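Local coordinates for probable E3 ubiquitin-protein ligase HERC1 (Homo sapiens, PDB 4QT6) that probably attaches ubiquitin to target proteins as an E3 ligase of the HECT class, with a SPRY domain likely to serve in protein recognition, at residues Q16-G21 / V140-S145; T32-G37 / L108-R113; E48-E53 / F98-F103; N68-S73 / N88-L93. One frame throughout, in Å; residues are numbered along the deposited sequence. Where two conformers were deposited one is given.

Contact 1: Q16-G21 / V140-S145. With ARF (formamide), chain B; ARF (formamide), chain G.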
# COMPACT_ATOMS: atom_id res chain seq x y z
N GLN A 16 -12.81 -0.94 7.31
CA GLN A 16 -11.53 -1.67 7.38
C GLN A 16 -11.03 -2.12 6.02
O GLN A 16 -9.87 -2.52 5.89
CB GLN A 16 -11.71 -2.95 8.23
CG GLN A 16 -12.31 -2.78 9.62
CD GLN A 16 -12.51 -4.13 10.34
OE1 GLN A 16 -12.53 -5.21 9.73
NE2 GLN A 16 -12.70 -4.07 11.65
N ILE A 17 -11.91 -2.16 5.03
CA ILE A 17 -11.56 -2.73 3.74
C ILE A 17 -11.67 -1.69 2.64
O ILE A 17 -12.60 -0.87 2.63
CB ILE A 17 -12.42 -3.97 3.43
CG1 ILE A 17 -11.96 -5.12 4.36
CG2 ILE A 17 -12.36 -4.43 1.98
CD1 ILE A 17 -12.95 -6.25 4.43
N LEU A 18 -10.71 -1.72 1.72
CA LEU A 18 -10.78 -0.90 0.53
C LEU A 18 -11.06 -1.83 -0.65
O LEU A 18 -10.31 -2.80 -0.88
CB LEU A 18 -9.48 -0.13 0.29
CG LEU A 18 -9.53 0.88 -0.85
CD1 LEU A 18 -10.31 2.11 -0.44
CD2 LEU A 18 -8.11 1.26 -1.30
N THR A 19 -12.12 -1.51 -1.38
CA THR A 19 -12.54 -2.31 -2.52
C THR A 19 -12.39 -1.51 -3.80
O THR A 19 -12.84 -0.37 -3.87
CB THR A 19 -14.01 -2.76 -2.33
OG1 THR A 19 -14.09 -3.58 -1.16
CG2 THR A 19 -14.53 -3.51 -3.57
N HIS A 20 -11.77 -2.13 -4.81
CA HIS A 20 -11.56 -1.46 -6.08
C HIS A 20 -12.92 -1.38 -6.77
O HIS A 20 -13.58 -2.40 -6.93
CB HIS A 20 -10.57 -2.23 -6.93
CG HIS A 20 -10.21 -1.54 -8.20
ND1 HIS A 20 -9.62 -2.20 -9.26
CD2 HIS A 20 -10.36 -0.26 -8.60
CE1 HIS A 20 -9.40 -1.34 -10.23
NE2 HIS A 20 -9.87 -0.17 -9.87
N GLY A 21 -13.34 -0.17 -7.09
CA GLY A 21 -14.67 0.07 -7.65
C GLY A 21 -14.63 0.42 -9.11
O GLY A 21 -13.71 0.03 -9.84
N VAL A 140 -3.34 1.89 -0.46
CA VAL A 140 -3.48 0.80 -1.41
C VAL A 140 -3.79 1.47 -2.73
O VAL A 140 -4.52 2.46 -2.77
CB VAL A 140 -4.63 -0.13 -0.98
CG1 VAL A 140 -4.92 -1.18 -2.03
CG2 VAL A 140 -4.30 -0.77 0.36
N MSE A 141 -3.22 0.94 -3.81
CA MSE A 141 -3.50 1.42 -5.17
C MSE A 141 -3.81 0.22 -6.03
O MSE A 141 -3.20 -0.83 -5.85
CB MSE A 141 -2.26 2.18 -5.64
CG MSE A 141 -2.35 2.93 -6.96
SE MSE A 141 -1.96 1.80 -8.54
CE MSE A 141 -0.69 0.49 -7.79
N PHE A 142 -4.75 0.38 -6.97
CA PHE A 142 -5.07 -0.66 -7.93
C PHE A 142 -4.82 -0.15 -9.34
O PHE A 142 -5.34 0.91 -9.71
CB PHE A 142 -6.53 -1.06 -7.79
CG PHE A 142 -6.93 -1.48 -6.40
CD1 PHE A 142 -6.50 -2.71 -5.87
CD2 PHE A 142 -7.77 -0.67 -5.64
CE1 PHE A 142 -6.88 -3.08 -4.60
CE2 PHE A 142 -8.16 -1.06 -4.35
CZ PHE A 142 -7.70 -2.26 -3.84
N TYR A 143 -4.02 -0.89 -10.11
CA TYR A 143 -3.73 -0.49 -11.50
C TYR A 143 -4.50 -1.30 -12.52
O TYR A 143 -4.35 -1.07 -13.73
CB TYR A 143 -2.23 -0.52 -11.81
CG TYR A 143 -1.55 -1.84 -11.57
CD1 TYR A 143 -1.59 -2.85 -12.51
CD2 TYR A 143 -0.87 -2.09 -10.38
CE1 TYR A 143 -0.99 -4.06 -12.29
CE2 TYR A 143 -0.24 -3.30 -10.15
CZ TYR A 143 -0.28 -4.28 -11.12
OH TYR A 143 0.35 -5.47 -10.89
N SER A 144 -5.31 -2.23 -12.04
CA SER A 144 -6.25 -2.92 -12.89
C SER A 144 -7.36 -1.99 -13.37
O SER A 144 -7.65 -0.95 -12.75
CB SER A 144 -6.84 -4.11 -12.13
OG SER A 144 -7.32 -3.68 -10.87
N SER A 145 -7.97 -2.36 -14.49
CA SER A 145 -9.06 -1.57 -15.06
C SER A 145 -10.40 -1.94 -14.43
O SER A 145 -11.25 -1.08 -14.22
CB SER A 145 -9.13 -1.81 -16.57
OG SER A 145 -9.22 -3.19 -16.86
N ARF B . -0.79 -8.64 -13.27
C ARF B . 0.28 -7.94 -13.62
O ARF B . 0.62 -6.95 -12.99
N ARF G . -5.28 -7.49 -12.73
C ARF G . -4.19 -6.97 -13.31
O ARF G . -4.27 -5.96 -14.00
O HOH W 1 -12.84 0.00 -12.51
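The interior of the SPRY beta-sandwich is filled here by L18 and H20 of strand 17-20 meeting V140 and F142 of strand 137-142, one strand from each of the two facing sheets. The strand axes run nearly parallel, 13° apart, with a closest approach of 8.4 Å, so the contact is made through side chains. The ring planes of H20 and F142 lie within 15° of each other but are offset, with little ring-over-ring overlap, and each ring instead covers the other residue's CB. F142 CB sits 3.7 Å from the centroid of the H20 ring, over its centre, while H20 CB lies over the F142 face nearer the rim. H20 CG is anti to the backbone N (chi1 -176°), F142 CG beside its own N; the two side chains run past each other in opposite directions. L18 reaches in with CD2 alone, 3.8 Å from V140 CB and equally close to F142 CE2.

At its edge the imidazole meets the loop after strand 137-142: H20 CE1 approaches S144 O to 3.1 Å. The polar ends converge on E149, whose OE1 bonds H20 ND1 and whose OE2 bonds S144 OG, and H20 NE2 is taken up by G24 O, so both ring nitrogens are satisfied and the ring's rotation is fixed. A water bridges G21 O and S145 O. At the start of this loop, Y143 OH donates to a formamide oxygen at 2.6 Å. Strand 10-13 packs on L18 and F142 through C10, strand 150-154 touches V140 through V151, and T55 of strand 55-60 lies against V140 and F142.

Contact 2: T32-G37 / L108-R113. With ARF (formamide), chain D.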
# COMPACT_ATOMS: atom_id res chain seq x y z
N THR A 32 -5.74 8.15 9.21
CA THR A 32 -4.76 8.83 10.06
C THR A 32 -3.35 8.79 9.47
O THR A 32 -2.89 7.75 9.01
CB THR A 32 -4.66 8.13 11.44
OG1 THR A 32 -5.97 7.88 11.96
CG2 THR A 32 -3.86 8.99 12.43
N GLY A 33 -2.70 9.94 9.50
CA GLY A 33 -1.35 10.07 8.97
C GLY A 33 -0.32 9.89 10.06
O GLY A 33 -0.62 10.04 11.26
N VAL A 34 0.90 9.57 9.64
CA VAL A 34 2.05 9.41 10.52
C VAL A 34 3.02 10.56 10.28
O VAL A 34 3.40 10.81 9.13
CB VAL A 34 2.74 8.06 10.26
CG1 VAL A 34 3.90 7.82 11.23
CG2 VAL A 34 1.74 6.92 10.38
N THR A 35 3.44 11.24 11.35
CA THR A 35 4.29 12.43 11.21
C THR A 35 5.62 12.40 11.94
O THR A 35 6.47 13.29 11.76
CB THR A 35 3.53 13.70 11.62
OG1 THR A 35 2.96 13.51 12.91
CG2 THR A 35 2.43 13.99 10.64
N SER A 36 5.83 11.40 12.79
CA SER A 36 7.13 11.22 13.44
C SER A 36 7.26 9.78 13.93
O SER A 36 6.32 8.96 13.79
CB SER A 36 7.29 12.20 14.61
OG SER A 36 6.40 11.93 15.67
N GLY A 37 8.39 9.46 14.54
CA GLY A 37 8.53 8.16 15.17
C GLY A 37 8.46 7.02 14.18
O GLY A 37 8.99 7.11 13.07
N LEU A 108 6.82 1.92 8.85
CA LEU A 108 7.11 3.27 8.44
C LEU A 108 7.88 3.95 9.56
O LEU A 108 7.31 4.27 10.61
CB LEU A 108 5.82 4.04 8.12
CG LEU A 108 6.00 5.50 7.78
CD1 LEU A 108 6.87 5.68 6.53
CD2 LEU A 108 4.64 6.17 7.64
N ASP A 109 9.17 4.16 9.32
CA ASP A 109 10.07 4.73 10.33
C ASP A 109 10.42 6.15 9.91
O ASP A 109 11.28 6.38 9.06
CB ASP A 109 11.32 3.84 10.45
CG ASP A 109 12.20 4.23 11.62
OD1 ASP A 109 12.12 5.39 12.06
OD2 ASP A 109 12.96 3.36 12.10
N MSE A 110 9.71 7.11 10.50
CA MSE A 110 9.83 8.51 10.10
C MSE A 110 11.06 9.17 10.69
O MSE A 110 11.45 10.27 10.27
CB MSE A 110 8.61 9.32 10.47
CG MSE A 110 7.30 8.74 9.96
SE MSE A 110 7.19 9.10 8.04
CE MSE A 110 6.74 11.01 8.22
N GLU A 111 11.63 8.54 11.71
CA GLU A 111 12.87 9.02 12.32
C GLU A 111 14.05 8.65 11.41
O GLU A 111 14.82 9.52 11.00
CB GLU A 111 13.03 8.45 13.73
CG GLU A 111 14.33 8.81 14.44
CD GLU A 111 14.55 10.30 14.60
OE1 GLU A 111 15.71 10.70 14.83
OE2 GLU A 111 13.57 11.07 14.48
N ALA A 112 14.18 7.37 11.08
CA ALA A 112 15.22 6.87 10.17
C ALA A 112 14.92 7.13 8.70
O ALA A 112 15.82 6.95 7.87
CB ALA A 112 15.45 5.38 10.36
N ARG A 113 13.69 7.53 8.38
CA ARG A 113 13.26 7.82 7.00
C ARG A 113 13.34 6.57 6.12
O ARG A 113 13.90 6.57 5.00
CB ARG A 113 14.01 9.04 6.41
CG ARG A 113 13.90 10.29 7.28
CD ARG A 113 14.59 11.53 6.69
N ARF D . -0.15 7.11 13.63
C ARF D . -0.89 6.01 13.75
O ARF D . -1.64 5.69 12.84
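A single carbonyl, G37 O, receives two successive backbone N-H groups, those of M110 and E111, where the SPRY sandwich turns from strand 103-109 into strand 114-119. M110 N, at 2.7 Å, approaches nearly along the C=O axis; E111 N is farther, 3.3 Å from G37 O, and tilted from the carbonyl plane. The turn is shaped from within by an Asx motif: D109 OD1 accepts from A112 N at 3.0 Å, met from above the carboxylate plane. G37, with positive phi, leads straight into strand 38-47, the neighbour of strand 103-109, so the paired bonds lie at the end of that strand pairing.

Apolar packing continues toward V34. Its CB meets L108 CD2 tip to tip at 3.7 Å, and CG1 rests against CG of M110, modelled as selenomethionine, at the same distance, the two chains crossing obliquely. An alanine at V34 would probably open a gap beside M110 CG, which loses the CG1 branch it packs on. L136 packs against both L108 and M110. The selenomethionine chain bends at both chi2 and chi3 (each -75°), and its CE ends 3.5 Å from V34 O.

Contact 3: E48-E53 / F98-F103. With ARF (formamide), chain B; ARF (formamide), chain G; ARF (formamide), chain E.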
# COMPACT_ATOMS: atom_id res chain seq x y z
N GLU A 48 -8.15 -11.08 -4.60
CA GLU A 48 -7.33 -10.77 -5.75
C GLU A 48 -7.52 -11.85 -6.83
O GLU A 48 -8.20 -12.85 -6.59
CB GLU A 48 -5.85 -10.67 -5.35
CG GLU A 48 -5.31 -9.23 -5.34
CD GLU A 48 -5.12 -8.66 -6.74
OE1 GLU A 48 -4.57 -7.54 -6.88
OE2 GLU A 48 -5.52 -9.33 -7.73
N ASN A 49 -6.95 -11.59 -8.00
CA ASN A 49 -6.82 -12.59 -9.08
C ASN A 49 -5.44 -13.21 -9.00
O ASN A 49 -4.46 -12.59 -9.39
CB ASN A 49 -7.04 -11.92 -10.43
CG ASN A 49 -8.39 -11.27 -10.53
OD1 ASN A 49 -8.50 -10.04 -10.59
ND2 ASN A 49 -9.43 -12.08 -10.50
N ARG A 50 -5.38 -14.41 -8.44
CA ARG A 50 -4.11 -15.09 -8.22
C ARG A 50 -3.37 -15.24 -9.54
O ARG A 50 -3.96 -15.66 -10.55
CB ARG A 50 -4.31 -16.45 -7.58
CG ARG A 50 -4.79 -16.40 -6.13
CD ARG A 50 -5.41 -17.73 -5.72
NE ARG A 50 -6.23 -17.63 -4.51
CZ ARG A 50 -5.76 -17.58 -3.26
NH1 ARG A 50 -4.45 -17.59 -3.01
NH2 ARG A 50 -6.62 -17.52 -2.25
N GLY A 51 -2.09 -14.88 -9.54
CA GLY A 51 -1.27 -14.93 -10.76
C GLY A 51 -1.48 -13.80 -11.76
O GLY A 51 -0.85 -13.80 -12.81
N ASN A 52 -2.37 -12.86 -11.47
CA ASN A 52 -2.56 -11.71 -12.35
C ASN A 52 -3.05 -10.54 -11.51
O ASN A 52 -4.05 -9.91 -11.81
CB ASN A 52 -3.57 -12.05 -13.45
CG ASN A 52 -3.66 -10.98 -14.52
OD1 ASN A 52 -2.67 -10.31 -14.86
ND2 ASN A 52 -4.84 -10.81 -15.07
N GLU A 53 -2.28 -10.26 -10.46
CA GLU A 53 -2.71 -9.30 -9.43
C GLU A 53 -2.63 -7.88 -9.97
O GLU A 53 -1.88 -7.61 -10.93
CB GLU A 53 -1.85 -9.44 -8.17
CG GLU A 53 -2.09 -10.71 -7.38
CD GLU A 53 -1.36 -11.93 -7.92
OE1 GLU A 53 -0.61 -11.80 -8.90
OE2 GLU A 53 -1.55 -13.02 -7.37
N PHE A 98 3.10 -11.26 -3.66
CA PHE A 98 2.08 -11.64 -2.70
C PHE A 98 0.72 -11.63 -3.37
O PHE A 98 0.56 -11.11 -4.48
CB PHE A 98 2.12 -10.76 -1.44
CG PHE A 98 2.00 -9.27 -1.71
CD1 PHE A 98 3.12 -8.51 -2.00
CD2 PHE A 98 0.77 -8.63 -1.64
CE1 PHE A 98 3.03 -7.15 -2.23
CE2 PHE A 98 0.68 -7.26 -1.87
CZ PHE A 98 1.80 -6.52 -2.17
N THR A 99 -0.27 -12.23 -2.70
CA THR A 99 -1.58 -12.43 -3.31
C THR A 99 -2.65 -12.60 -2.25
O THR A 99 -2.41 -12.39 -1.03
CB THR A 99 -1.55 -13.65 -4.28
OG1 THR A 99 -2.73 -13.66 -5.11
CG2 THR A 99 -1.42 -14.94 -3.53
N GLN A 100 -3.85 -12.95 -2.71
CA GLN A 100 -4.98 -13.20 -1.83
C GLN A 100 -4.59 -14.10 -0.67
O GLN A 100 -3.96 -15.14 -0.88
CB GLN A 100 -6.10 -13.85 -2.63
CG GLN A 100 -7.39 -14.00 -1.86
CD GLN A 100 -8.57 -14.39 -2.73
OE1 GLN A 100 -8.82 -13.78 -3.77
NE2 GLN A 100 -9.32 -15.39 -2.28
N GLY A 101 -4.96 -13.71 0.54
CA GLY A 101 -4.70 -14.48 1.73
C GLY A 101 -3.38 -14.20 2.43
O GLY A 101 -3.15 -14.72 3.53
N ASP A 102 -2.53 -13.39 1.81
CA ASP A 102 -1.27 -12.97 2.43
C ASP A 102 -1.43 -11.69 3.27
O ASP A 102 -2.31 -10.83 3.00
CB ASP A 102 -0.19 -12.72 1.37
CG ASP A 102 0.25 -13.98 0.65
OD1 ASP A 102 0.26 -15.04 1.30
OD2 ASP A 102 0.61 -13.89 -0.56
N PHE A 103 -0.58 -11.61 4.28
CA PHE A 103 -0.35 -10.40 5.09
C PHE A 103 0.94 -9.75 4.70
O PHE A 103 1.96 -10.44 4.56
CB PHE A 103 -0.20 -10.73 6.57
CG PHE A 103 -1.47 -11.13 7.25
CD1 PHE A 103 -1.84 -12.46 7.31
CD2 PHE A 103 -2.25 -10.19 7.90
CE1 PHE A 103 -3.00 -12.84 7.97
CE2 PHE A 103 -3.39 -10.56 8.57
CZ PHE A 103 -3.77 -11.89 8.60
N ARF B . -0.79 -8.64 -13.27
C ARF B . 0.28 -7.94 -13.62
O ARF B . 0.62 -6.95 -12.99
N ARF G . -5.28 -7.49 -12.73
C ARF G . -4.19 -6.97 -13.31
O ARF G . -4.27 -5.96 -14.00
N ARF E . -5.26 -15.64 9.05
C ARF E . -6.19 -14.76 8.66
O ARF E . -6.58 -13.95 9.47
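The hydroxyl of T99 donates to E53 OE2 at 2.6 Å, and E48 N donates to Q100 OE1 at 2.9 Å; these bonds join the residues flanking the type II beta turn N49-N52 to the type II turn T99-D102, in neighbouring loops of the SPRY sandwich. T99 OG1 uses the anti lone pair of E53 OE2. The same OE2 also accepts from G51 N, 2.9 Å off and above the carboxylate plane, so one oxygen braces its own turn while gripping the opposite loop. An alanine at E53 would probably leave T99 OG1 and G51 N without this acceptor and weaken the tie between the loops.

The bond from E48 N to Q100 OE1 is nearly straight, 172° at the hydrogen. Q100 has CG anti to its backbone N (chi1 -173°) and an extended chain beyond, which carries the amide across to the E48 backbone. The carboxylate of E48 itself turns elsewhere: OE1 takes T55 OG1 and G54 N, and OE2 takes N49 N.

Farther out, R50 extends over the second turn and crosses Q100 at about a right angle. One face of its guanidinium covers Q100 CB, which lies 3.7 Å from the plane and over its centre, while R50 CG passes 3.6 Å from T99 OG1. Q100 N is buried beneath this contact with no polar partner in the model. Within the second turn, D102 OD2 accepts from T99 N, 2.8 Å away. On the far side of the first turn a formamide nitrogen donates to E53 O at 2.8 Å and also to N52 OD1.

Contact 4: N68-S73 / N88-L93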
# COMPACT_ATOMS: atom_id res chain seq x y z
N ASN A 68 0.02 6.72 -10.63
CA ASN A 68 0.57 5.71 -11.53
C ASN A 68 1.79 5.13 -10.86
O ASN A 68 2.77 5.85 -10.60
CB ASN A 68 0.98 6.39 -12.85
CG ASN A 68 1.58 5.45 -13.87
OD1 ASN A 68 1.80 4.27 -13.64
ND2 ASN A 68 1.86 6.01 -15.05
N HIS A 69 1.74 3.85 -10.54
CA HIS A 69 2.86 3.21 -9.84
C HIS A 69 4.19 3.34 -10.59
O HIS A 69 5.23 3.40 -9.95
CB HIS A 69 2.57 1.75 -9.45
CG HIS A 69 2.43 0.82 -10.61
ND1 HIS A 69 1.36 0.87 -11.48
CD2 HIS A 69 3.21 -0.20 -11.02
CE1 HIS A 69 1.50 -0.08 -12.39
NE2 HIS A 69 2.62 -0.74 -12.13
N ARG A 70 4.15 3.42 -11.92
CA ARG A 70 5.38 3.51 -12.72
C ARG A 70 6.09 4.86 -12.61
O ARG A 70 7.30 4.93 -12.86
CB ARG A 70 5.05 3.20 -14.19
CG ARG A 70 4.55 1.79 -14.43
CD ARG A 70 5.60 0.93 -15.10
NE ARG A 70 5.15 -0.46 -15.18
CZ ARG A 70 5.88 -1.52 -14.85
NH1 ARG A 70 7.13 -1.40 -14.41
NH2 ARG A 70 5.35 -2.74 -14.98
N THR A 71 5.36 5.92 -12.25
CA THR A 71 5.91 7.27 -12.20
C THR A 71 5.81 7.99 -10.86
O THR A 71 6.57 8.91 -10.60
CB THR A 71 5.26 8.19 -13.25
OG1 THR A 71 3.85 8.32 -13.00
CG2 THR A 71 5.47 7.61 -14.63
N THR A 72 4.86 7.59 -10.00
CA THR A 72 4.55 8.40 -8.85
C THR A 72 5.71 8.61 -7.86
O THR A 72 6.44 7.69 -7.55
CB THR A 72 3.34 7.83 -8.04
OG1 THR A 72 3.00 8.73 -7.00
CG2 THR A 72 3.63 6.48 -7.50
N SER A 73 5.84 9.86 -7.42
CA SER A 73 6.66 10.23 -6.26
C SER A 73 5.78 10.63 -5.07
O SER A 73 6.31 10.99 -4.01
CB SER A 73 7.60 11.39 -6.65
OG SER A 73 8.58 10.90 -7.57
N ASN A 88 9.21 7.12 -7.61
CA ASN A 88 9.90 7.83 -8.70
C ASN A 88 10.42 6.79 -9.70
O ASN A 88 11.54 6.89 -10.21
CB ASN A 88 11.04 8.70 -8.16
CG ASN A 88 11.63 9.61 -9.21
OD1 ASN A 88 10.91 10.11 -10.08
ND2 ASN A 88 12.94 9.85 -9.13
N GLY A 89 9.60 5.76 -9.95
CA GLY A 89 9.95 4.69 -10.85
C GLY A 89 10.23 3.37 -10.18
O GLY A 89 10.36 3.29 -8.95
N GLU A 90 10.35 2.32 -10.99
CA GLU A 90 10.63 0.98 -10.51
C GLU A 90 12.04 0.92 -9.97
O GLU A 90 13.00 1.38 -10.63
CB GLU A 90 10.46 -0.08 -11.61
CG GLU A 90 10.47 -1.51 -11.10
CD GLU A 90 10.16 -2.54 -12.19
OE1 GLU A 90 8.98 -2.96 -12.32
OE2 GLU A 90 11.10 -2.92 -12.92
N GLN A 91 12.18 0.36 -8.79
CA GLN A 91 13.48 0.25 -8.14
C GLN A 91 14.16 -1.06 -8.52
O GLN A 91 13.53 -1.98 -9.03
CB GLN A 91 13.32 0.33 -6.62
CG GLN A 91 12.70 1.63 -6.17
CD GLN A 91 13.44 2.82 -6.72
OE1 GLN A 91 12.92 3.58 -7.52
NE2 GLN A 91 14.70 2.96 -6.32
N THR A 92 15.45 -1.15 -8.23
CA THR A 92 16.18 -2.38 -8.48
C THR A 92 15.75 -3.49 -7.55
O THR A 92 15.51 -4.62 -7.99
CB THR A 92 17.70 -2.15 -8.32
OG1 THR A 92 18.10 -1.11 -9.21
CG2 THR A 92 18.46 -3.42 -8.65
N LEU A 93 15.64 -3.17 -6.26
CA LEU A 93 15.29 -4.18 -5.27
C LEU A 93 13.90 -4.75 -5.54
O LEU A 93 12.93 -4.02 -5.71
CB LEU A 93 15.34 -3.60 -3.85
CG LEU A 93 14.91 -4.50 -2.70
CD1 LEU A 93 15.81 -5.73 -2.54
CD2 LEU A 93 14.88 -3.70 -1.41
O HOH W 2 7.00 5.31 -8.87
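R70 and E90 meet at the surface in a salt bridge, R70 NH1 to E90 OE1 at 3.2 Å, while N88 N donates to T72 O at 2.8 Å nearer the sheet. The charged chains lie side by side and point the same way. E90 OE1 sits at the edge of the guanidinium, near its plane, but NH1 approaches from above the carboxylate plane, and the two planes are turned 60° apart. E90 CG is anti to the backbone N (chi1 -169°), and from there the chain runs extended to its carboxylate; that of R70 bends at chi2. Between these polar links the backbones close in, G89 CA making a C-H...O contact with R70 O at 3.3 Å. Among the side chains, S73 OG rests 3.4 Å from N88 CB.

A water bridges the two segments, donating to H69 O and T72 O and accepting from G89 N at 2.9 Å. T72 O is therefore held by both N88 N and the water.

The 68-73 loop is set by an Asx turn in which N68 OD1 accepts from R70 N, 3.0 Å away, while N68 O takes both T71 N and T72 N. D66 holds T71 and T72 by their hydroxyls. Y86 gives E90 OE1 a weak second bond and meets the H69 ring edge-to-face; R79 NH1 comes close to R70 NH2, a like charge that the carboxylate of E90 probably helps to offset.

The contact joins the chain entering strand 75-79 to the chain leaving strand 84-86, and so closes the open end of the beta hairpin at the margin of the six-stranded sheet.

How the contacts relate
From the N terminus the chain passes through 16-21, 32-37, 48-53 and 68-73 and then meets their partners in reverse order, so the four loops nest without crossing. Contact 4 closes the innermost, a hairpin at one margin of the six-stranded sheet; contact 3 encloses it, joining the loops at the ends of strands 38-47 and 103-109. Contact 2 ties the other ends of those two strands, on the opposite side of the chain's centre, and contact 1 closes the widest loop, sheet against sheet. Y143 links three of them: its OH lies 3.1 Å from E53 O of contact 3, and both meet the same formamide, while its ring stacks on H69 of contact 4.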